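Long-range contacts in oxalate biosynthetic component 1 (Burkholderia thailandensis, PDB 5IKZ), which probably makes oxalate from oxaloacetate and acetyl-CoA, combining a domain related to beta-keto acid cleavage enzymes with an alpha/beta-hydrolase-like C-terminal domain: residues P28-E33 against D86-N91; A802-G807 against S1070-L1075; A296-Y301 against A338-V343; H854-L859 against H934-A939. All coordinates share one frame; numbering follows the deposited sequence.

Contact 1. Residues P28-E33 against D86-N91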
loop_
_atom_site.group_PDB
_atom_site.type_symbol
_atom_site.label_atom_id
_atom_site.label_comp_id
_atom_site.label_asym_id
_atom_site.label_seq_id
_atom_site.Cartn_x
_atom_site.Cartn_y
_atom_site.Cartn_z
ATOM N N PRO A 28 42.300 -12.775 11.493
ATOM C CA PRO A 28 43.524 -13.577 11.599
ATOM C C PRO A 28 44.092 -13.543 13.013
ATOM O O PRO A 28 44.078 -12.485 13.645
ATOM C CB PRO A 28 44.474 -12.899 10.610
ATOM C CG PRO A 28 43.575 -12.215 9.635
ATOM C CD PRO A 28 42.399 -11.754 10.437
ATOM N N HIS A 29 44.573 -14.684 13.497
ATOM C CA HIS A 29 45.089 -14.791 14.859
ATOM C C HIS A 29 46.212 -13.792 15.107
ATOM O O HIS A 29 46.358 -13.274 16.213
ATOM C CB HIS A 29 45.580 -16.216 15.134
ATOM C CG HIS A 29 46.047 -16.436 16.540
ATOM N ND1 HIS A 29 45.720 -15.589 17.576
ATOM C CD2 HIS A 29 46.821 -17.407 17.079
ATOM C CE1 HIS A 29 46.270 -16.029 18.694
ATOM N NE2 HIS A 29 46.943 -17.131 18.420
ATOM N N ALA A 30 46.994 -13.522 14.066
ATOM C CA ALA A 30 48.117 -12.595 14.151
ATOM C C ALA A 30 47.678 -11.193 14.568
ATOM O O ALA A 30 48.420 -10.476 15.238
ATOM C CB ALA A 30 48.845 -12.540 12.819
ATOM N N LEU A 31 46.469 -10.811 14.171
ATOM C CA LEU A 31 45.949 -9.477 14.455
ATOM C C LEU A 31 45.486 -9.349 15.903
ATOM O O LEU A 31 45.558 -8.270 16.494
ATOM C CB LEU A 31 44.799 -9.138 13.501
ATOM C CG LEU A 31 45.144 -8.590 12.111
ATOM C CD1 LEU A 31 45.976 -9.566 11.292
ATOM C CD2 LEU A 31 43.867 -8.238 11.365
ATOM N N LEU A 32 45.010 -10.452 16.470
ATOM C CA LEU A 32 44.582 -10.472 17.864
ATOM C C LEU A 32 45.775 -10.673 18.790
ATOM O O LEU A 32 45.897 -10.007 19.818
ATOM C CB LEU A 32 43.545 -11.572 18.095
ATOM C CG LEU A 32 42.163 -11.339 17.489
ATOM C CD1 LEU A 32 41.290 -12.573 17.656
ATOM C CD2 LEU A 32 41.506 -10.124 18.123
ATOM N N GLU A 33 46.658 -11.592 18.406
ATOM C CA GLU A 33 47.842 -11.931 19.191
ATOM C C GLU A 33 48.771 -10.729 19.322
ATOM O O GLU A 33 49.635 -10.679 20.197
ATOM C CB GLU A 33 48.576 -13.110 18.546
ATOM C CG GLU A 33 49.652 -13.749 19.401
ATOM C CD GLU A 33 50.264 -14.965 18.734
ATOM O OE1 GLU A 33 49.701 -15.431 17.721
ATOM O OE2 GLU A 33 51.308 -15.451 19.218
ATOM N N ASP A 86 56.429 -13.006 11.745
ATOM C CA ASP A 86 56.405 -13.832 10.545
ATOM C C ASP A 86 54.981 -14.002 10.034
ATOM O O ASP A 86 54.740 -13.962 8.829
ATOM C CB ASP A 86 57.042 -15.195 10.813
ATOM C CG ASP A 86 58.409 -15.082 11.458
ATOM O OD1 ASP A 86 59.342 -14.576 10.798
ATOM O OD2 ASP A 86 58.550 -15.505 12.624
ATOM N N ALA A 87 54.041 -14.177 10.960
ATOM C CA ALA A 87 52.634 -14.345 10.607
ATOM C C ALA A 87 52.095 -13.122 9.865
ATOM O O ALA A 87 51.317 -13.256 8.918
ATOM C CB ALA A 87 51.805 -14.617 11.856
ATOM N N LEU A 88 52.513 -11.935 10.294
ATOM C CA LEU A 88 52.104 -10.696 9.637
ATOM C C LEU A 88 52.638 -10.614 8.205
ATOM O O LEU A 88 51.891 -10.337 7.270
ATOM C CB LEU A 88 52.569 -9.480 10.448
ATOM C CG LEU A 88 51.637 -8.975 11.558
ATOM C CD1 LEU A 88 51.524 -9.958 12.714
ATOM C CD2 LEU A 88 52.088 -7.611 12.062
ATOM N N ARG A 89 53.932 -10.866 8.042
ATOM C CA ARG A 89 54.573 -10.862 6.728
ATOM C C ARG A 89 54.055 -12.013 5.863
ATOM O O ARG A 89 54.007 -11.906 4.634
ATOM C CB ARG A 89 56.097 -10.925 6.892
ATOM C CG ARG A 89 56.891 -10.336 5.729
ATOM C CD ARG A 89 57.318 -8.862 6.000
ATOM N NE ARG A 89 58.540 -8.478 5.305
ATOM C CZ ARG A 89 58.582 -7.911 4.111
ATOM N NH1 ARG A 89 57.455 -7.690 3.451
ATOM N NH2 ARG A 89 59.760 -7.609 3.576
ATOM N N ASN A 90 53.627 -13.090 6.516
ATOM C CA ASN A 90 53.042 -14.220 5.815
ATOM C C ASN A 90 51.640 -13.877 5.323
ATOM O O ASN A 90 51.200 -14.352 4.273
ATOM C CB ASN A 90 53.010 -15.444 6.730
ATOM C CG ASN A 90 52.975 -16.752 5.960
ATOM O OD1 ASN A 90 52.388 -16.840 4.882
ATOM N ND2 ASN A 90 53.604 -17.781 6.517
ATOM N N ASN A 91 50.943 -13.045 6.091
ATOM C CA ASN A 91 49.615 -12.582 5.707
ATOM C C ASN A 91 49.669 -11.311 4.860
ATOM O O ASN A 91 48.643 -10.673 4.618
ATOM C CB ASN A 91 48.746 -12.342 6.946
ATOM C CG ASN A 91 48.332 -13.631 7.632
ATOM O OD1 ASN A 91 48.328 -14.700 7.021
ATOM N ND2 ASN A 91 47.966 -13.533 8.907
#
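Ala30 CB carries the apolar part of this contact, meeting Ala87 CB at 3.7 Å and Leu88 CD1 also at 3.7 Å. The methyls of Ala30 and Ala87 both point at the opposing segment, and their small size is consistent with the 6.0 Å between Ala30 CA and Ala87 CA. Leu88 starts out alongside rather than facing Ala30, and its CD1 branch alone makes the touch.

A second kind of contact is the approach of an amide to carbon. Asn91 ND2 lies 3.9 Å from Pro28 CB and 4.1 Å from Ala30 CB; both are carbons, so the approach is van der Waals only. With chi1 at -71°, CG is anti to the carbonyl carbon, and this carries the amide toward Pro28.

Hydrogen bonding stays within each segment: Leu31 N donates to Pro28 O at 3.0 Å, and Asn91 N to Ala87 O at 2.9 Å.

The contact joins the weakly bonded helical turn 29-33 to the C-terminal end of helix 82-90, which belongs to the N-terminal domain of this family. Leu88 also packs on Trp93 and Trp100 of strands 93-95 and 99-102, Asn91 touches Arg102, and Leu32 reaches Thr43 and Ile44 of helix 37-49.

Contact 2. Residues A802-G807 against S1070-L1075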
loop_
_atom_site.group_PDB
_atom_site.type_symbol
_atom_site.label_atom_id
_atom_site.label_comp_id
_atom_site.label_asym_id
_atom_site.label_seq_id
_atom_site.Cartn_x
_atom_site.Cartn_y
_atom_site.Cartn_z
ATOM N N ALA A 802 -10.038 20.253 -24.429
ATOM C CA ALA A 802 -10.269 20.017 -25.849
ATOM C C ALA A 802 -8.959 20.042 -26.627
ATOM O O ALA A 802 -8.705 19.178 -27.467
ATOM C CB ALA A 802 -11.228 21.050 -26.405
ATOM N N GLN A 803 -8.132 21.042 -26.338
ATOM C CA GLN A 803 -6.841 21.191 -26.995
ATOM C C GLN A 803 -5.901 20.046 -26.630
ATOM O O GLN A 803 -5.145 19.562 -27.472
ATOM C CB GLN A 803 -6.206 22.532 -26.625
ATOM C CG GLN A 803 -4.780 22.699 -27.115
ATOM C CD GLN A 803 -4.264 24.111 -26.934
ATOM O OE1 GLN A 803 -5.010 25.080 -27.081
ATOM N NE2 GLN A 803 -2.982 24.236 -26.610
ATOM N N LEU A 804 -5.958 19.624 -25.369
ATOM C CA LEU A 804 -5.158 18.496 -24.906
ATOM C C LEU A 804 -5.561 17.226 -25.644
ATOM O O LEU A 804 -4.717 16.447 -26.059
ATOM C CB LEU A 804 -5.303 18.299 -23.396
ATOM C CG LEU A 804 -4.197 18.908 -22.535
ATOM C CD1 LEU A 804 -4.090 20.408 -22.767
ATOM C CD2 LEU A 804 -4.443 18.602 -21.070
ATOM N N PHE A 805 -6.860 17.039 -25.822
ATOM C CA PHE A 805 -7.364 15.907 -26.580
ATOM C C PHE A 805 -7.004 15.916 -28.064
ATOM O O PHE A 805 -6.861 14.839 -28.678
ATOM C CB PHE A 805 -8.884 15.795 -26.433
ATOM C CG PHE A 805 -9.310 14.929 -25.289
ATOM C CD1 PHE A 805 -9.120 13.556 -25.336
ATOM C CD2 PHE A 805 -9.927 15.478 -24.180
ATOM C CE1 PHE A 805 -9.526 12.748 -24.282
ATOM C CE2 PHE A 805 -10.337 14.685 -23.133
ATOM C CZ PHE A 805 -10.138 13.319 -23.181
ATOM N N HIS A 806 -6.869 17.095 -28.657
ATOM C CA HIS A 806 -6.526 17.197 -30.068
ATOM C C HIS A 806 -5.054 17.132 -30.387
ATOM O O HIS A 806 -4.669 16.510 -31.389
ATOM C CB HIS A 806 -7.200 18.465 -30.596
ATOM C CG HIS A 806 -6.998 18.748 -32.053
ATOM N ND1 HIS A 806 -7.002 20.030 -32.544
ATOM C CD2 HIS A 806 -6.737 17.944 -33.106
ATOM C CE1 HIS A 806 -6.738 20.008 -33.840
ATOM N NE2 HIS A 806 -6.579 18.754 -34.206
ATOM N N GLY A 807 -4.216 17.783 -29.584
ATOM C CA GLY A 807 -2.788 17.432 -29.616
ATOM C C GLY A 807 -2.500 15.933 -29.445
ATOM O O GLY A 807 -1.545 15.416 -30.022
ATOM N N SER A 1070 -5.516 14.041 -13.427
ATOM C CA SER A 1070 -5.011 14.872 -14.514
ATOM C C SER A 1070 -5.240 14.221 -15.873
ATOM O O SER A 1070 -4.627 13.203 -16.197
ATOM C CB SER A 1070 -3.520 15.160 -14.317
ATOM O OG SER A 1070 -3.042 16.084 -15.280
ATOM N N ILE A 1071 -6.120 14.822 -16.668
ATOM C CA ILE A 1071 -6.399 14.337 -18.015
ATOM C C ILE A 1071 -5.129 14.401 -18.861
ATOM O O ILE A 1071 -4.940 13.615 -19.789
ATOM C CB ILE A 1071 -7.541 15.153 -18.678
ATOM C CG1 ILE A 1071 -7.816 14.662 -20.103
ATOM C CG2 ILE A 1071 -7.216 16.641 -18.669
ATOM C CD1 ILE A 1071 -8.185 13.196 -20.182
ATOM N N ARG A 1072 -4.249 15.333 -18.514
ATOM C CA ARG A 1072 -2.959 15.449 -19.176
ATOM C C ARG A 1072 -2.119 14.200 -18.909
ATOM O O ARG A 1072 -1.646 13.564 -19.852
ATOM C CB ARG A 1072 -2.231 16.714 -18.720
ATOM C CG ARG A 1072 -0.736 16.721 -19.010
ATOM C CD ARG A 1072 -0.129 18.093 -18.719
ATOM N NE ARG A 1072 -1.029 19.187 -19.086
ATOM C CZ ARG A 1072 -0.813 20.039 -20.085
ATOM N NH1 ARG A 1072 0.277 19.934 -20.835
ATOM N NH2 ARG A 1072 -1.693 20.998 -20.337
ATOM N N ARG A 1073 -1.963 13.840 -17.635
ATOM C CA ARG A 1073 -1.198 12.651 -17.268
ATOM C C ARG A 1073 -1.821 11.378 -17.832
ATOM O O ARG A 1073 -1.113 10.425 -18.161
ATOM C CB ARG A 1073 -1.077 12.528 -15.751
ATOM C CG ARG A 1073 -0.293 13.643 -15.072
ATOM C CD ARG A 1073 0.089 13.252 -13.655
ATOM N NE ARG A 1073 0.232 14.409 -12.775
ATOM C CZ ARG A 1073 1.369 15.069 -12.586
ATOM N NH1 ARG A 1073 2.471 14.695 -13.223
ATOM N NH2 ARG A 1073 1.404 16.108 -11.761
ATOM N N TYR A 1074 -3.147 11.367 -17.929
ATOM C CA TYR A 1074 -3.863 10.236 -18.507
ATOM C C TYR A 1074 -3.467 10.026 -19.961
ATOM O O TYR A 1074 -3.305 8.892 -20.413
ATOM C CB TYR A 1074 -5.374 10.439 -18.405
ATOM C CG TYR A 1074 -6.011 9.713 -17.247
ATOM C CD1 TYR A 1074 -6.167 8.334 -17.271
ATOM C CD2 TYR A 1074 -6.467 10.405 -16.134
ATOM C CE1 TYR A 1074 -6.752 7.663 -16.216
ATOM C CE2 TYR A 1074 -7.054 9.742 -15.075
ATOM C CZ TYR A 1074 -7.194 8.371 -15.121
ATOM O OH TYR A 1074 -7.779 7.707 -14.068
ATOM N N LEU A 1075 -3.312 11.128 -20.687
ATOM C CA LEU A 1075 -2.949 11.069 -22.096
ATOM C C LEU A 1075 -1.437 11.024 -22.285
ATOM O O LEU A 1075 -0.941 10.398 -23.222
ATOM C CB LEU A 1075 -3.536 12.265 -22.850
ATOM C CG LEU A 1075 -5.062 12.371 -22.869
ATOM C CD1 LEU A 1075 -5.509 13.631 -23.599
ATOM C CD2 LEU A 1075 -5.680 11.131 -23.501
#
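Arg1072 NH2 is met by three carbons of Leu804: CD1 at 3.5 Å, CD2 at 3.7 Å and CG at 3.9 Å. No hydrogen bond is involved. The isobutyl group lies over one face of the guanidinium and crosses the arginine at about a right angle. The arginine chain, extended as far as CD, bends at chi3 (-37°), which folds the guanidinium back over Leu804, while Arg1072 CB touches Leu804 CD2 from nearer the backbone.

The two helical segments run almost parallel, their axes 7° apart in direction and 10.4 Å apart at closest approach. Within the alpha/beta-hydrolase-like domain, helices 792-813 and 1071-1076 both pack on the central sheet: Phe805, Ile1071 and Leu1075 all touch Phe974 of strand 969-976, and Phe805 also stacks with Phe932.

Next to Leu804 in the sequence, Phe805 takes two aliphatic partners. Leu1075 CD1 stands over one ring face, 4.3 Å from the centroid and 22° off the normal, a CH-pi contact. Ile1071 CD1 approaches Phe805 CZ obliquely at 3.6 Å. At the start of the second helix Ser1070 is the N-cap, its OG accepting a weak bond of 3.4 Å from Arg1073 N.

Contact 3. Residues A296-Y301 against A338-V343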
loop_
_atom_site.group_PDB
_atom_site.type_symbol
_atom_site.label_atom_id
_atom_site.label_comp_id
_atom_site.label_asym_id
_atom_site.label_seq_id
_atom_site.Cartn_x
_atom_site.Cartn_y
_atom_site.Cartn_z
ATOM N N ALA A 296 3.328 -0.299 28.931
ATOM C CA ALA A 296 3.643 1.123 28.809
ATOM C C ALA A 296 3.604 1.599 27.361
ATOM O O ALA A 296 3.359 2.775 27.088
ATOM C CB ALA A 296 5.006 1.415 29.419
ATOM N N HIS A 297 3.856 0.682 26.434
ATOM C CA HIS A 297 3.845 1.008 25.016
ATOM C C HIS A 297 2.436 0.898 24.444
ATOM O O HIS A 297 2.212 1.155 23.264
ATOM C CB HIS A 297 4.812 0.100 24.249
ATOM C CG HIS A 297 4.511 -1.361 24.378
ATOM N ND1 HIS A 297 4.272 -1.970 25.592
ATOM C CD2 HIS A 297 4.439 -2.342 23.447
ATOM C CE1 HIS A 297 4.049 -3.258 25.402
ATOM N NE2 HIS A 297 4.147 -3.510 24.109
ATOM N N LEU A 298 1.488 0.521 25.295
ATOM C CA LEU A 298 0.096 0.411 24.883
ATOM C C LEU A 298 -0.669 1.672 25.260
ATOM O O LEU A 298 -1.316 1.734 26.305
ATOM C CB LEU A 298 -0.552 -0.819 25.513
ATOM C CG LEU A 298 0.202 -2.120 25.224
ATOM C CD1 LEU A 298 -0.464 -3.287 25.909
ATOM C CD2 LEU A 298 0.310 -2.367 23.729
ATOM N N LYS A 299 -0.581 2.678 24.396
ATOM C CA LYS A 299 -1.224 3.965 24.627
ATOM C C LYS A 299 -1.776 4.518 23.322
ATOM O O LYS A 299 -1.781 3.834 22.301
ATOM C CB LYS A 299 -0.235 4.954 25.245
ATOM C CG LYS A 299 1.026 5.140 24.416
ATOM C CD LYS A 299 1.970 6.148 25.045
ATOM C CE LYS A 299 3.194 6.365 24.170
ATOM N NZ LYS A 299 4.176 7.289 24.799
ATOM N N ARG A 300 -2.237 5.762 23.359
ATOM C CA ARG A 300 -2.731 6.419 22.159
ATOM C C ARG A 300 -1.598 7.188 21.480
ATOM O O ARG A 300 -0.937 8.016 22.106
ATOM C CB ARG A 300 -3.901 7.341 22.503
ATOM C CG ARG A 300 -5.159 6.585 22.917
ATOM C CD ARG A 300 -6.220 7.499 23.512
ATOM N NE ARG A 300 -7.500 6.806 23.658
ATOM C CZ ARG A 300 -7.829 6.048 24.700
ATOM N NH1 ARG A 300 -6.973 5.880 25.699
ATOM N NH2 ARG A 300 -9.014 5.456 24.743
ATOM N N TYR A 301 -1.373 6.894 20.201
ATOM C CA TYR A 301 -0.282 7.501 19.446
ATOM C C TYR A 301 -0.782 8.506 18.414
ATOM O O TYR A 301 -1.923 8.426 17.958
ATOM C CB TYR A 301 0.545 6.424 18.737
ATOM C CG TYR A 301 1.353 5.544 19.660
ATOM C CD1 TYR A 301 2.625 5.921 20.072
ATOM C CD2 TYR A 301 0.849 4.331 20.111
ATOM C CE1 TYR A 301 3.369 5.117 20.912
ATOM C CE2 TYR A 301 1.587 3.520 20.952
ATOM C CZ TYR A 301 2.846 3.918 21.350
ATOM O OH TYR A 301 3.584 3.113 22.186
ATOM N N ALA A 338 -7.199 -5.156 32.283
ATOM C CA ALA A 338 -7.839 -3.917 32.713
ATOM C C ALA A 338 -7.326 -2.753 31.881
ATOM O O ALA A 338 -8.103 -1.933 31.399
ATOM C CB ALA A 338 -7.594 -3.668 34.188
ATOM N N HIS A 339 -6.008 -2.698 31.709
ATOM C CA HIS A 339 -5.377 -1.660 30.903
ATOM C C HIS A 339 -5.748 -1.804 29.426
ATOM O O HIS A 339 -6.043 -0.813 28.762
ATOM C CB HIS A 339 -3.858 -1.701 31.077
ATOM C CG HIS A 339 -3.129 -0.694 30.245
ATOM N ND1 HIS A 339 -3.170 0.658 30.508
ATOM C CD2 HIS A 339 -2.336 -0.842 29.158
ATOM C CE1 HIS A 339 -2.437 1.301 29.615
ATOM N NE2 HIS A 339 -1.920 0.413 28.786
ATOM N N PHE A 340 -5.733 -3.040 28.926
ATOM C CA PHE A 340 -6.126 -3.331 27.547
ATOM C C PHE A 340 -7.488 -2.739 27.209
ATOM O O PHE A 340 -7.697 -2.203 26.120
ATOM C CB PHE A 340 -6.183 -4.841 27.285
ATOM C CG PHE A 340 -4.844 -5.496 27.097
ATOM C CD1 PHE A 340 -3.688 -4.927 27.601
ATOM C CD2 PHE A 340 -4.747 -6.694 26.408
ATOM C CE1 PHE A 340 -2.467 -5.548 27.434
ATOM C CE2 PHE A 340 -3.526 -7.314 26.231
ATOM C CZ PHE A 340 -2.384 -6.738 26.743
ATOM N N ALA A 341 -8.419 -2.854 28.147
ATOM C CA ALA A 341 -9.792 -2.428 27.915
ATOM C C ALA A 341 -9.913 -0.909 27.914
ATOM O O ALA A 341 -10.633 -0.338 27.098
ATOM C CB ALA A 341 -10.713 -3.031 28.960
ATOM N N GLU A 342 -9.200 -0.258 28.825
ATOM C CA GLU A 342 -9.308 1.186 28.979
ATOM C C GLU A 342 -8.679 1.919 27.794
ATOM O O GLU A 342 -8.984 3.082 27.535
ATOM C CB GLU A 342 -8.659 1.629 30.295
ATOM C CG GLU A 342 -8.977 3.062 30.699
ATOM C CD GLU A 342 -10.468 3.320 30.833
ATOM O OE1 GLU A 342 -11.174 2.475 31.426
ATOM O OE2 GLU A 342 -10.935 4.369 30.338
ATOM N N VAL A 343 -7.815 1.220 27.066
ATOM C CA VAL A 343 -7.080 1.802 25.949
ATOM C C VAL A 343 -7.688 1.378 24.608
ATOM O O VAL A 343 -7.613 2.106 23.617
ATOM C CB VAL A 343 -5.585 1.404 26.009
ATOM C CG1 VAL A 343 -4.821 1.956 24.825
ATOM C CG2 VAL A 343 -4.964 1.904 27.302
#
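Leu298 meets helix 330-343 with its backbone oxygen and its side chain, where a loop joining neighbouring parallel strands 275-278 and 310-313 folds over that helix, in the TIM-barrel-like domain related to beta-keto acid cleavage enzymes. Starting at CB, Leu298 lies 3.8 Å from His339 NE2. With chi1 at -55°, CG is anti to the carbonyl carbon and the two methyls part company. CD1 goes to Phe340, 3.4 Å from CE1 and about 4.0 Å from both CD1 and CZ, meeting the ring obliquely. CD2 instead sits over the centre of the His297 ring, 4.0 Å above its plane. Both Leu298 and Phe340 also touch Ala311 of strand 310-313.

The polar link is His339 NE2 donating to Leu298 O at 2.9 Å. It is rather bent (N-H...O 140°); the donor lies in the carbonyl plane, while the oxygen is 23° out of the imidazole plane. Val343 CG1 and CG2 each lie 3.8 Å from Leu298 O.

Farther along, Arg300 reaches the last turn of the helix on an extended chain. Its guanidinium has Glu342 O at the edge, 3.7 Å from NH2, and Val343 O over one face, 3.8 Å from NH2, both too long for hydrogen bonds.

Contact 4. Residues H854-L859 against H934-A939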
loop_
_atom_site.group_PDB
_atom_site.type_symbol
_atom_site.label_atom_id
_atom_site.label_comp_id
_atom_site.label_asym_id
_atom_site.label_seq_id
_atom_site.Cartn_x
_atom_site.Cartn_y
_atom_site.Cartn_z
ATOM N N HIS A 854 -23.361 15.147 -7.459
ATOM C CA HIS A 854 -24.625 14.567 -7.028
ATOM C C HIS A 854 -25.257 13.804 -8.180
ATOM O O HIS A 854 -25.727 12.681 -8.015
ATOM C CB HIS A 854 -25.592 15.634 -6.528
ATOM C CG HIS A 854 -27.005 15.150 -6.421
ATOM N ND1 HIS A 854 -27.462 14.418 -5.346
ATOM C CD2 HIS A 854 -28.057 15.276 -7.265
ATOM C CE1 HIS A 854 -28.737 14.123 -5.528
ATOM N NE2 HIS A 854 -29.122 14.630 -6.684
ATOM N N ASN A 855 -25.265 14.435 -9.349
ATOM C CA ASN A 855 -25.758 13.807 -10.565
ATOM C C ASN A 855 -24.971 12.542 -10.885
ATOM O O ASN A 855 -25.519 11.560 -11.384
ATOM C CB ASN A 855 -25.682 14.790 -11.733
ATOM C CG ASN A 855 -26.109 14.172 -13.042
ATOM O OD1 ASN A 855 -25.275 13.832 -13.881
ATOM N ND2 ASN A 855 -27.416 14.024 -13.230
ATOM N N ARG A 856 -23.678 12.580 -10.578
ATOM C CA ARG A 856 -22.782 11.455 -10.806
ATOM C C ARG A 856 -23.169 10.259 -9.937
ATOM O O ARG A 856 -23.349 9.149 -10.435
ATOM C CB ARG A 856 -21.337 11.873 -10.521
ATOM C CG ARG A 856 -20.317 11.373 -11.526
ATOM C CD ARG A 856 -18.940 11.961 -11.239
ATOM N NE ARG A 856 -18.470 11.625 -9.899
ATOM C CZ ARG A 856 -17.338 12.079 -9.367
ATOM N NH1 ARG A 856 -16.557 12.893 -10.062
ATOM N NH2 ARG A 856 -16.989 11.720 -8.140
ATOM N N PHE A 857 -23.298 10.503 -8.635
ATOM C CA PHE A 857 -23.601 9.447 -7.673
ATOM C C PHE A 857 -25.050 8.979 -7.744
ATOM O O PHE A 857 -25.338 7.804 -7.520
ATOM C CB PHE A 857 -23.285 9.916 -6.254
ATOM C CG PHE A 857 -21.821 9.937 -5.934
ATOM C CD1 PHE A 857 -21.096 8.760 -5.892
ATOM C CD2 PHE A 857 -21.169 11.130 -5.669
ATOM C CE1 PHE A 857 -19.751 8.771 -5.595
ATOM C CE2 PHE A 857 -19.821 11.147 -5.372
ATOM C CZ PHE A 857 -19.110 9.967 -5.336
ATOM N N ALA A 858 -25.961 9.901 -8.040
ATOM C CA ALA A 858 -27.374 9.557 -8.160
ATOM C C ALA A 858 -27.587 8.608 -9.331
ATOM O O ALA A 858 -28.443 7.725 -9.279
ATOM C CB ALA A 858 -28.222 10.809 -8.325
ATOM N N LEU A 859 -26.801 8.798 -10.387
ATOM C CA LEU A 859 -26.865 7.932 -11.556
ATOM C C LEU A 859 -26.355 6.541 -11.206
ATOM O O LEU A 859 -26.849 5.540 -11.723
ATOM C CB LEU A 859 -26.055 8.518 -12.713
ATOM C CG LEU A 859 -26.162 7.774 -14.046
ATOM C CD1 LEU A 859 -27.593 7.801 -14.561
ATOM C CD2 LEU A 859 -25.203 8.360 -15.069
ATOM N N HIS A 934 -14.013 12.325 -19.898
ATOM C CA HIS A 934 -13.132 12.460 -18.748
ATOM C C HIS A 934 -13.935 12.823 -17.510
ATOM O O HIS A 934 -14.871 13.621 -17.587
ATOM C CB HIS A 934 -12.057 13.515 -19.006
ATOM C CG HIS A 934 -11.237 13.845 -17.797
ATOM N ND1 HIS A 934 -10.389 12.935 -17.203
ATOM C CD2 HIS A 934 -11.141 14.981 -17.067
ATOM C CE1 HIS A 934 -9.803 13.499 -16.161
ATOM N NE2 HIS A 934 -10.242 14.740 -16.058
ATOM N N SER A 935 -13.564 12.229 -16.378
ATOM C CA SER A 935 -14.209 12.507 -15.097
ATOM C C SER A 935 -15.708 12.210 -15.149
ATOM O O SER A 935 -16.120 11.050 -15.170
ATOM C CB SER A 935 -13.964 13.961 -14.683
ATOM O OG SER A 935 -14.468 14.223 -13.387
ATOM N N SER A 936 -16.516 13.266 -15.185
ATOM C CA SER A 936 -17.970 13.132 -15.191
ATOM C C SER A 936 -18.515 12.768 -16.567
ATOM O O SER A 936 -19.719 12.577 -16.730
ATOM C CB SER A 936 -18.624 14.429 -14.718
ATOM O OG SER A 936 -18.082 14.849 -13.481
ATOM N N GLY A 937 -17.624 12.680 -17.549
ATOM C CA GLY A 937 -18.013 12.439 -18.927
ATOM C C GLY A 937 -18.825 11.177 -19.127
ATOM O O GLY A 937 -19.847 11.193 -19.816
ATOM N N ILE A 938 -18.378 10.082 -18.520
ATOM C CA ILE A 938 -19.046 8.797 -18.681
ATOM C C ILE A 938 -20.443 8.828 -18.060
ATOM O O ILE A 938 -21.330 8.084 -18.475
ATOM C CB ILE A 938 -18.212 7.647 -18.065
ATOM C CG1 ILE A 938 -18.763 6.287 -18.499
ATOM C CG2 ILE A 938 -18.149 7.764 -16.548
ATOM C CD1 ILE A 938 -18.739 6.073 -19.995
ATOM N N ALA A 939 -20.640 9.706 -17.080
ATOM C CA ALA A 939 -21.946 9.871 -16.452
ATOM C C ALA A 939 -22.885 10.636 -17.375
ATOM O O ALA A 939 -24.026 10.229 -17.600
ATOM C CB ALA A 939 -21.814 10.587 -15.118
#
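Ala939, Arg856 and Leu859 bury the most surface here. Ala939 points its methyl at helix 849-860, where CB lies 4.0 Å from Arg856 CG and 4.1 Å from Leu859 CD2, so the methyl touches two residues three positions apart on that helix. The CA atoms of Arg856 and Ala939 are 5.9 Å apart, the nearest pair between the backbones.

Leu859 reaches across with one branch. Its CG is anti to the backbone N (chi1 -174°), and CD2 comes within 3.4 Å of Ala939 O as well as touching the methyl.

Arg856 runs past Ala939 towards the turn of the other segment. Its CD is 3.8 Å from Ser936 OG, and a bend at chi3 turns the guanidinium so that both serine oxygens lie at its edge. NH1 is still 4.1 Å from Ser935 OG, beyond hydrogen-bonding range; that hydroxyl is instead hydrogen-bonded to His1069 NE2.

The second segment passes from strand 929-935 to helix 937-955 through a type II' turn, closed by Gly937 N donating to His934 O at 2.9 Å. Ser935 sits at its tip with the unusual backbone angles phi 58° and psi -106°. A strand-turn-helix with a serine so placed and a histidine bonded to it is consistent with the nucleophile elbow of alpha/beta hydrolases.

Along the chain, contact 1 closes first and contact 3 follows; contact 2 then opens at residue 802 and closes only after contact 4 is complete. Contact 1 lies far out, 57 Å from contact 3 and 70 Å from contact 2 between centres. Contact 3 belongs to the TIM-barrel-related region, its nearest atoms about 29 Å from contact 4. Contacts 2 and 4, centres 19 Å apart, lie along one mixed sheet: contact 4 at the end of strand 929-935, contact 2 on its neighbour 969-976. Contact 4 contains Ser935; contact 2 adjoins this putative site through Ile1071 CD1, 3.7 Å from His934 ND1, and Ser1070, which follows His1069. The separation is consistent with two domains that may each house an active site.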